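PDB 7DSZ: Amuc_1102 from Akkermansia muciniphila, which is of unknown function but adopts an immunoglobulin-like fold related to archaeal type IV pilus proteins, consistent with a role in a pilus-like assembly. Local coordinates for residues 76-80 against 110-114; 26-30 against 133-139; 31-36 against 184-189. All coordinates share one frame; numbering follows the deposited sequence. Where two conformers were deposited one is given.

Contact 1. Residues 76-80 against 110-114; sequences FKFYI and YASVY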
loop_
_atom_site.group_PDB
_atom_site.type_symbol
_atom_site.label_atom_id
_atom_site.label_comp_id
_atom_site.label_asym_id
_atom_site.label_seq_id
_atom_site.Cartn_x
_atom_site.Cartn_y
_atom_site.Cartn_z
ATOM N N PHE C 76 12.449 -13.790 4.066
ATOM C CA PHE C 76 12.790 -13.706 5.480
ATOM C C PHE C 76 11.533 -13.955 6.295
ATOM O O PHE C 76 10.529 -13.274 6.096
ATOM C CB PHE C 76 13.352 -12.326 5.831
ATOM C CG PHE C 76 14.808 -12.167 5.522
ATOM C CD1 PHE C 76 15.259 -12.219 4.210
ATOM C CD2 PHE C 76 15.725 -11.965 6.540
ATOM C CE1 PHE C 76 16.611 -12.067 3.916
ATOM C CE2 PHE C 76 17.087 -11.817 6.254
ATOM C CZ PHE C 76 17.523 -11.877 4.927
ATOM N N LYS C 77 11.594 -14.905 7.223
ATOM C CA LYS C 77 10.487 -15.161 8.139
ATOM C C LYS C 77 10.909 -14.699 9.525
ATOM O O LYS C 77 11.931 -15.153 10.051
ATOM C CB LYS C 77 10.103 -16.640 8.130
ATOM C CG LYS C 77 9.583 -17.096 6.787
ATOM C CD LYS C 77 9.310 -18.604 6.757
ATOM C CE LYS C 77 8.535 -18.993 5.486
ATOM N NZ LYS C 77 8.296 -20.471 5.424
ATOM N N PHE C 78 10.156 -13.752 10.084
ATOM C CA PHE C 78 10.439 -13.201 11.399
ATOM C C PHE C 78 9.473 -13.783 12.424
ATOM O O PHE C 78 8.270 -13.848 12.171
ATOM C CB PHE C 78 10.289 -11.682 11.403
ATOM C CG PHE C 78 11.283 -10.961 10.531
ATOM C CD1 PHE C 78 11.043 -10.836 9.168
ATOM C CD2 PHE C 78 12.425 -10.401 11.071
ATOM C CE1 PHE C 78 11.938 -10.153 8.355
ATOM C CE2 PHE C 78 13.337 -9.715 10.272
ATOM C CZ PHE C 78 13.086 -9.586 8.915
ATOM N N TYR C 79 10.006 -14.166 13.585
ATOM C CA TYR C 79 9.222 -14.677 14.705
ATOM C C TYR C 79 9.588 -13.870 15.934
ATOM O O TYR C 79 10.764 -13.827 16.320
ATOM C CB TYR C 79 9.504 -16.161 14.974
ATOM C CG TYR C 79 9.336 -17.054 13.772
ATOM C CD1 TYR C 79 10.400 -17.279 12.906
ATOM C CD2 TYR C 79 8.130 -17.689 13.514
ATOM C CE1 TYR C 79 10.267 -18.101 11.810
ATOM C CE2 TYR C 79 7.983 -18.517 12.411
ATOM C CZ TYR C 79 9.061 -18.715 11.562
ATOM O OH TYR C 79 8.946 -19.535 10.459
ATOM N N ILE C 80 8.592 -13.259 16.565
ATOM C CA ILE C 80 8.806 -12.443 17.748
ATOM C C ILE C 80 7.798 -12.869 18.807
ATOM O O ILE C 80 6.601 -12.986 18.524
ATOM C CB ILE C 80 8.690 -10.939 17.428
ATOM C CG1 ILE C 80 9.869 -10.511 16.537
ATOM C CG2 ILE C 80 8.651 -10.115 18.716
ATOM C CD1 ILE C 80 9.661 -9.205 15.768
ATOM N N TYR C 110 20.644 -5.183 4.995
ATOM C CA TYR C 110 19.816 -5.364 6.179
ATOM C C TYR C 110 18.431 -5.851 5.790
ATOM O O TYR C 110 17.915 -5.510 4.724
ATOM C CB TYR C 110 19.620 -4.058 6.959
ATOM C CG TYR C 110 20.605 -3.812 8.072
ATOM C CD1 TYR C 110 20.332 -4.245 9.370
ATOM C CD2 TYR C 110 21.787 -3.107 7.837
ATOM C CE1 TYR C 110 21.228 -4.010 10.410
ATOM C CE2 TYR C 110 22.693 -2.872 8.872
ATOM C CZ TYR C 110 22.395 -3.313 10.151
ATOM O OH TYR C 110 23.262 -3.068 11.195
ATOM N N ALA C 111 17.819 -6.615 6.696
ATOM C CA ALA C 111 16.390 -6.912 6.659
ATOM C C ALA C 111 15.732 -6.312 7.903
ATOM O O ALA C 111 16.396 -6.052 8.912
ATOM C CB ALA C 111 16.137 -8.422 6.582
ATOM N N SER C 112 14.419 -6.078 7.841
ATOM C CA SER C 112 13.773 -5.455 8.990
ATOM C C SER C 112 12.285 -5.792 9.036
ATOM O O SER C 112 11.680 -6.189 8.036
ATOM C CB SER C 112 13.961 -3.925 8.978
ATOM O OG SER C 112 13.341 -3.334 7.839
ATOM N N VAL C 113 11.720 -5.654 10.239
ATOM C CA VAL C 113 10.272 -5.688 10.452
ATOM C C VAL C 113 9.967 -4.747 11.599
ATOM O O VAL C 113 10.851 -4.359 12.365
ATOM C CB VAL C 113 9.690 -7.086 10.781
ATOM C CG1 VAL C 113 9.551 -7.908 9.529
ATOM C CG2 VAL C 113 10.530 -7.780 11.847
ATOM N N TYR C 114 8.692 -4.352 11.713
ATOM C CA TYR C 114 8.327 -3.251 12.596
ATOM C C TYR C 114 7.067 -3.568 13.389
ATOM O O TYR C 114 6.177 -4.274 12.913
ATOM C CB TYR C 114 8.073 -1.944 11.804
ATOM C CG TYR C 114 9.249 -1.579 10.906
ATOM C CD1 TYR C 114 9.490 -2.279 9.730
ATOM C CD2 TYR C 114 10.127 -0.554 11.259
ATOM C CE1 TYR C 114 10.576 -1.990 8.933
ATOM C CE2 TYR C 114 11.221 -0.234 10.448
ATOM C CZ TYR C 114 11.436 -0.966 9.283
ATOM O OH TYR C 114 12.522 -0.678 8.459
#

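Contact 2. Residues 26-30 against 133-139; sequences LSLYM and WVKYQGV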
loop_
_atom_site.group_PDB
_atom_site.type_symbol
_atom_site.label_atom_id
_atom_site.label_comp_id
_atom_site.label_asym_id
_atom_site.label_seq_id
_atom_site.Cartn_x
_atom_site.Cartn_y
_atom_site.Cartn_z
ATOM N N LEU C 26 19.356 -10.239 15.120
ATOM C CA LEU C 26 18.229 -9.304 15.122
ATOM C C LEU C 26 18.326 -8.394 16.341
ATOM O O LEU C 26 18.373 -8.876 17.479
ATOM C CB LEU C 26 16.901 -10.063 15.144
ATOM C CG LEU C 26 15.670 -9.202 14.859
ATOM C CD1 LEU C 26 15.642 -8.695 13.404
ATOM C CD2 LEU C 26 14.415 -9.985 15.166
ATOM N N SER C 27 18.352 -7.083 16.107
ATOM C CA SER C 27 18.387 -6.074 17.159
ATOM C C SER C 27 17.121 -5.234 17.108
ATOM O O SER C 27 16.615 -4.935 16.031
ATOM C CB SER C 27 19.586 -5.143 17.011
ATOM O OG SER C 27 20.791 -5.832 17.280
ATOM N N LEU C 28 16.647 -4.809 18.276
ATOM C CA LEU C 28 15.507 -3.896 18.361
ATOM C C LEU C 28 15.999 -2.471 18.563
ATOM O O LEU C 28 16.762 -2.198 19.499
ATOM C CB LEU C 28 14.578 -4.284 19.511
ATOM C CG LEU C 28 13.539 -3.221 19.898
ATOM C CD1 LEU C 28 12.534 -3.048 18.762
ATOM C CD2 LEU C 28 12.833 -3.630 21.175
ATOM N N TYR C 29 15.570 -1.574 17.684
ATOM C CA TYR C 29 15.773 -0.141 17.828
ATOM C C TYR C 29 14.421 0.536 17.962
ATOM O O TYR C 29 13.552 0.349 17.104
ATOM C CB TYR C 29 16.470 0.462 16.621
ATOM C CG TYR C 29 17.868 -0.033 16.351
ATOM C CD1 TYR C 29 18.961 0.635 16.884
ATOM C CD2 TYR C 29 18.091 -1.136 15.542
ATOM C CE1 TYR C 29 20.252 0.213 16.623
ATOM C CE2 TYR C 29 19.398 -1.571 15.266
ATOM C CZ TYR C 29 20.459 -0.881 15.815
ATOM O OH TYR C 29 21.738 -1.273 15.548
ATOM N N MET C 30 14.242 1.331 19.014
ATOM C CA MET C 30 13.068 2.186 19.106
ATOM C C MET C 30 13.384 3.493 18.394
ATOM O O MET C 30 14.379 4.154 18.708
ATOM C CB MET C 30 12.663 2.430 20.568
ATOM C CG MET C 30 12.349 1.154 21.334
ATOM S SD MET C 30 10.991 0.200 20.606
ATOM C CE MET C 30 9.720 1.434 20.449
ATOM N N TRP C 133 10.737 -6.420 26.879
ATOM C CA TRP C 133 9.426 -6.909 26.492
ATOM C C TRP C 133 9.480 -7.904 25.344
ATOM O O TRP C 133 8.503 -8.620 25.122
ATOM C CB TRP C 133 8.506 -5.736 26.145
ATOM C CG TRP C 133 9.001 -4.784 25.083
ATOM C CD1 TRP C 133 9.773 -3.666 25.267
ATOM C CD2 TRP C 133 8.689 -4.829 23.682
ATOM N NE1 TRP C 133 9.975 -3.025 24.061
ATOM C CE2 TRP C 133 9.320 -3.720 23.074
ATOM C CE3 TRP C 133 7.939 -5.700 22.884
ATOM C CZ2 TRP C 133 9.225 -3.462 21.698
ATOM C CZ3 TRP C 133 7.847 -5.448 21.526
ATOM C CH2 TRP C 133 8.500 -4.345 20.943
ATOM N N VAL C 134 10.594 -7.987 24.626
ATOM C CA VAL C 134 10.777 -9.011 23.602
ATOM C C VAL C 134 11.365 -10.245 24.278
ATOM O O VAL C 134 12.526 -10.239 24.692
ATOM C CB VAL C 134 11.686 -8.518 22.471
ATOM C CG1 VAL C 134 11.803 -9.595 21.399
ATOM C CG2 VAL C 134 11.161 -7.209 21.885
ATOM N N LYS C 135 10.581 -11.317 24.364
ATOM C CA LYS C 135 11.015 -12.512 25.081
ATOM C C LYS C 135 11.841 -13.447 24.206
ATOM O O LYS C 135 12.895 -13.926 24.635
ATOM C CB LYS C 135 9.797 -13.248 25.648
ATOM C CG LYS C 135 9.060 -12.436 26.707
ATOM C CD LYS C 135 10.045 -11.773 27.669
ATOM C CE LYS C 135 9.308 -10.996 28.750
ATOM N NZ LYS C 135 10.227 -10.224 29.626
ATOM N N TYR C 136 11.379 -13.716 22.988
ATOM C CA TYR C 136 12.109 -14.548 22.041
ATOM C C TYR C 136 12.112 -13.896 20.665
ATOM O O TYR C 136 11.174 -13.177 20.304
ATOM C CB TYR C 136 11.486 -15.916 21.911
ATOM C CG TYR C 136 11.372 -16.658 23.223
ATOM C CD1 TYR C 136 12.503 -17.087 23.888
ATOM C CD2 TYR C 136 10.134 -16.918 23.793
ATOM C CE1 TYR C 136 12.418 -17.771 25.085
ATOM C CE2 TYR C 136 10.033 -17.609 24.998
ATOM C CZ TYR C 136 11.184 -18.028 25.633
ATOM O OH TYR C 136 11.113 -18.707 26.823
ATOM N N GLN C 137 13.172 -14.172 19.899
ATOM C CA GLN C 137 13.311 -13.698 18.524
ATOM C C GLN C 137 13.842 -14.822 17.645
ATOM O O GLN C 137 14.640 -15.653 18.085
ATOM C CB GLN C 137 14.284 -12.512 18.393
ATOM C CG GLN C 137 13.940 -11.334 19.258
ATOM C CD GLN C 137 14.836 -10.134 19.015
ATOM O OE1 GLN C 137 14.387 -8.991 19.099
ATOM N NE2 GLN C 137 16.118 -10.384 18.749
ATOM N N GLY C 138 13.421 -14.825 16.385
ATOM C CA GLY C 138 13.985 -15.747 15.419
ATOM C C GLY C 138 13.821 -15.211 14.015
ATOM O O GLY C 138 12.852 -14.505 13.713
ATOM N N VAL C 139 14.782 -15.542 13.152
ATOM C CA VAL C 139 14.721 -15.197 11.737
ATOM C C VAL C 139 15.139 -16.414 10.928
ATOM O O VAL C 139 16.210 -16.975 11.167
ATOM C CB VAL C 139 15.629 -14.002 11.392
ATOM C CG1 VAL C 139 15.579 -13.714 9.891
ATOM C CG2 VAL C 139 15.219 -12.764 12.205
#

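Contact 3. Residues 31-36 against 184-189; sequences RQSPNV and PFSVFW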
loop_
_atom_site.group_PDB
_atom_site.type_symbol
_atom_site.label_atom_id
_atom_site.label_comp_id
_atom_site.label_asym_id
_atom_site.label_seq_id
_atom_site.Cartn_x
_atom_site.Cartn_y
_atom_site.Cartn_z
ATOM N N ARG C 31 12.547 3.871 17.429
ATOM C CA ARG C 31 12.873 4.995 16.561
ATOM C C ARG C 31 11.620 5.809 16.307
ATOM O O ARG C 31 10.557 5.246 16.048
ATOM C CB ARG C 31 13.440 4.537 15.205
ATOM C CG ARG C 31 14.742 3.725 15.280
ATOM C CD ARG C 31 15.154 3.297 13.878
ATOM N NE ARG C 31 15.063 4.449 13.008
ATOM C CZ ARG C 31 14.644 4.441 11.754
ATOM N NH1 ARG C 31 14.258 3.324 11.144
ATOM N NH2 ARG C 31 14.618 5.589 11.108
ATOM N N GLN C 32 11.742 7.123 16.336
ATOM C CA GLN C 32 10.609 7.986 16.031
ATOM C C GLN C 32 10.346 7.961 14.531
ATOM O O GLN C 32 11.289 7.907 13.735
ATOM C CB GLN C 32 10.899 9.411 16.499
ATOM C CG GLN C 32 9.736 10.376 16.360
ATOM C CD GLN C 32 9.954 11.660 17.144
ATOM O OE1 GLN C 32 11.090 12.054 17.416
ATOM N NE2 GLN C 32 8.860 12.312 17.524
ATOM N N SER C 33 9.075 7.990 14.137
ATOM C CA SER C 33 8.798 8.010 12.712
ATOM C C SER C 33 9.199 9.369 12.151
ATOM O O SER C 33 9.282 10.352 12.892
ATOM C CB SER C 33 7.326 7.728 12.427
ATOM O OG SER C 33 6.506 8.669 13.082
ATOM N N PRO C 34 9.481 9.443 10.849
ATOM C CA PRO C 34 9.958 10.704 10.275
ATOM C C PRO C 34 8.909 11.797 10.413
ATOM O O PRO C 34 7.716 11.569 10.209
ATOM C CB PRO C 34 10.217 10.344 8.807
ATOM C CG PRO C 34 10.396 8.855 8.801
ATOM C CD PRO C 34 9.467 8.353 9.857
ATOM N N ASN C 35 9.367 12.988 10.790
ATOM C CA ASN C 35 8.501 14.161 10.903
ATOM C C ASN C 35 8.724 14.993 9.645
ATOM O O ASN C 35 9.606 15.847 9.583
ATOM C CB ASN C 35 8.793 14.948 12.175
ATOM C CG ASN C 35 7.723 15.969 12.478
ATOM O OD1 ASN C 35 6.703 16.039 11.786
ATOM N ND2 ASN C 35 7.940 16.768 13.516
ATOM N N VAL C 36 7.900 14.733 8.643
ATOM C CA VAL C 36 8.098 15.265 7.301
ATOM C C VAL C 36 7.702 16.740 7.271
ATOM O O VAL C 36 6.655 17.122 7.804
ATOM C CB VAL C 36 7.286 14.435 6.297
ATOM C CG1 VAL C 36 7.149 15.146 4.988
ATOM C CG2 VAL C 36 7.948 13.057 6.120
ATOM N N PRO C 184 5.681 4.362 7.925
ATOM C CA PRO C 184 6.152 5.672 7.441
ATOM C C PRO C 184 7.637 5.709 7.121
ATOM O O PRO C 184 8.116 6.735 6.616
ATOM C CB PRO C 184 5.812 6.633 8.597
ATOM C CG PRO C 184 5.469 5.778 9.763
ATOM C CD PRO C 184 5.019 4.457 9.241
ATOM N N PHE C 185 8.376 4.638 7.393
ATOM C CA PHE C 185 9.789 4.589 7.036
ATOM C C PHE C 185 10.014 4.190 5.581
ATOM O O PHE C 185 11.172 4.134 5.152
ATOM C CB PHE C 185 10.528 3.598 7.943
ATOM C CG PHE C 185 10.427 3.933 9.406
ATOM C CD1 PHE C 185 11.181 4.975 9.941
ATOM C CD2 PHE C 185 9.591 3.209 10.240
ATOM C CE1 PHE C 185 11.098 5.294 11.298
ATOM C CE2 PHE C 185 9.496 3.519 11.593
ATOM C CZ PHE C 185 10.249 4.557 12.129
ATOM N N SER C 186 8.944 3.935 4.828
ATOM C CA SER C 186 9.051 3.307 3.511
ATOM C C SER C 186 10.067 4.004 2.609
ATOM O O SER C 186 10.923 3.350 2.003
ATOM C CB SER C 186 7.679 3.287 2.836
ATOM O OG SER C 186 7.783 2.753 1.520
ATOM N N VAL C 187 9.985 5.332 2.483
ATOM C CA VAL C 187 10.858 6.000 1.511
ATOM C C VAL C 187 12.192 6.441 2.097
ATOM O O VAL C 187 13.009 7.019 1.366
ATOM C CB VAL C 187 10.176 7.227 0.873
ATOM C CG1 VAL C 187 8.789 6.828 0.293
ATOM C CG2 VAL C 187 10.064 8.357 1.869
ATOM N N PHE C 188 12.455 6.173 3.372
ATOM C CA PHE C 188 13.678 6.623 4.025
ATOM C C PHE C 188 14.678 5.485 4.167
ATOM O O PHE C 188 14.313 4.312 4.143
ATOM C CB PHE C 188 13.346 7.213 5.390
ATOM C CG PHE C 188 12.527 8.470 5.291
ATOM C CD1 PHE C 188 13.152 9.684 5.020
ATOM C CD2 PHE C 188 11.152 8.434 5.400
ATOM C CE1 PHE C 188 12.413 10.850 4.908
ATOM C CE2 PHE C 188 10.399 9.607 5.271
ATOM C CZ PHE C 188 11.048 10.814 5.030
ATOM N N TRP C 189 15.959 5.852 4.308
ATOM C CA TRP C 189 17.042 4.869 4.382
ATOM C C TRP C 189 16.913 3.835 3.273
ATOM O O TRP C 189 17.083 2.631 3.490
ATOM C CB TRP C 189 17.072 4.163 5.739
ATOM C CG TRP C 189 17.374 5.021 6.930
ATOM C CD1 TRP C 189 17.592 6.378 6.965
ATOM C CD2 TRP C 189 17.522 4.551 8.270
ATOM N NE1 TRP C 189 17.842 6.773 8.270
ATOM C CE2 TRP C 189 17.798 5.666 9.082
ATOM C CE3 TRP C 189 17.419 3.285 8.863
ATOM C CZ2 TRP C 189 17.979 5.553 10.454
ATOM C CZ3 TRP C 189 17.610 3.174 10.236
ATOM C CH2 TRP C 189 17.889 4.303 11.010
#

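Contact 1. Residues 76-80 against 110-114
F78 and V113 meet from opposite directions in the middle of this contact. In the conformer of V113 described, one of two modelled, the methyls pack closely on the ring, CG1 sitting over a face of F78, 3.5 Å from its centroid. F78 holds CG anti to its carbonyl carbon (chi1 -65°), which carries the ring out toward the facing strand. The tight side is at A111, a single methyl: its CB lies over a face of the F76 ring, 3.8 Å from the centroid, and near the plane of the F78 ring at its edge, 4.0 Å from F78 CZ. A small residue suits a spot flanked by two phenylalanines. The two segments, one from each facing sheet of the Ig-like sandwich, cross at -45° with axes 8.7 Å apart. The contact thins toward I80, where both partners have a second conformer and the 4.3 Å from I80 CD1 to V113 CG2 is only indicative. K77, S112 and Y114 start away from the facing strand: K77, partly exposed, forms a salt bridge with E142, whereas S112 OG and Y114 OH, of buried residues, share a 2.8 Å hydrogen bond in which either may be donor. Between the sheets, methyls and aromatic faces imply cohesion by shape and exclusion of water.

Contact 2. Residues 26-30 against 133-139
L26 and Q137 mark the nearest backbone approach, with CA atoms 7.4 Å apart, and the segments, whose directions differ by 141°, spread to 8.7 Å between the CA atoms of L28 and V134. They belong to the two facing sheets of the Ig-like sandwich. A classic beta bulge, in which K135 and Y136 both face A81, lies in segment 133-139. Extended beyond CG, Q137 reaches across and gives its NE2 to L26 O at 3.0 Å. The bond is bent (146° at the hydrogen), and the donor stands above the carbonyl plane, 49° out of it. NE2 also bonds Y151 OH, so the amide is gripped from two residues, and its aliphatic stem lies against L26 CD2. Put an alanine in place of Q137 and L26 O and Y151 OH would probably each lose this partner, with a gap opening beside L26 CD2. That same CD2 also meets V139 CG2, a purely apolar touch suited to the inner side of the sheet. Farther along, L28 crosses W133 at about a right angle, its CD2 3.6 Å from W133 CZ2 and 4.0 Å from V134 CG2. M30 SD approaches W133 at the ring edge, near its plane, 4.2 Å from W133 CZ2.

Contact 3. Residues 31-36 against 184-189
The guanidinium of R31 is sandwiched between two aromatic rings, W189 on one face and F185 on the other. Against W189 it lies almost flat, the planes 10° apart and R31 CZ 3.7 Å from the centroid of the six-membered ring, a cation-pi stack. F185 is turned more steeply, its plane 43° from that of the guanidinium, and brings CE1 to 3.5 Å from R31 NH2. A bend in the arginine chain at chi3 (47°) swings the flat group between the rings, and a salt bridge from NH1 to D53 fixes its rotation. Arginine suits this place because its flat cation can stack on W189, take the tilted F185 ring over its other face and still bond D53 at its rim. The contact joins the end of strand 18-32, where it leaves the Ig-like sandwich, to a loop folded as a type I beta turn from F185 to F188, closed by F188 N to F185 O at 3.0 Å. P34 and F188 slide past each other in opposite directions, P34 CB lying over the F188 ring, 4.0 Å from its centroid, with P34 CG 3.5 Å from F188 CD2. V36 CG2 instead meets that ring at its edge. V36 also packs against V36 of the second and third subunits, while F188 touches T38 of the second subunit.

Contact 1 lies at the heart of the chain and is wholly buried, contact 2 is partly buried, and contact 3, about 17 Å from contact 1 between centres, sits at the surface beside the other subunits. Contacts 1 and 2 both bridge the facing sheets: strands 70-83 and 134-143 are neighbours, and V139 packs on F76 and F78, so that the two share one apolar core. Contacts 2 and 3 use successive parts of strand 18-32, and Y114 touches F185 between contacts 1 and 3. The chemistry shifts accordingly, from methyl-on-ring packing in the centre, through a hydrogen bond from a glutamine amide to a leucine backbone carbonyl, beside apolar side chains, to a stacked arginine and prolines where the strand gives way to loop.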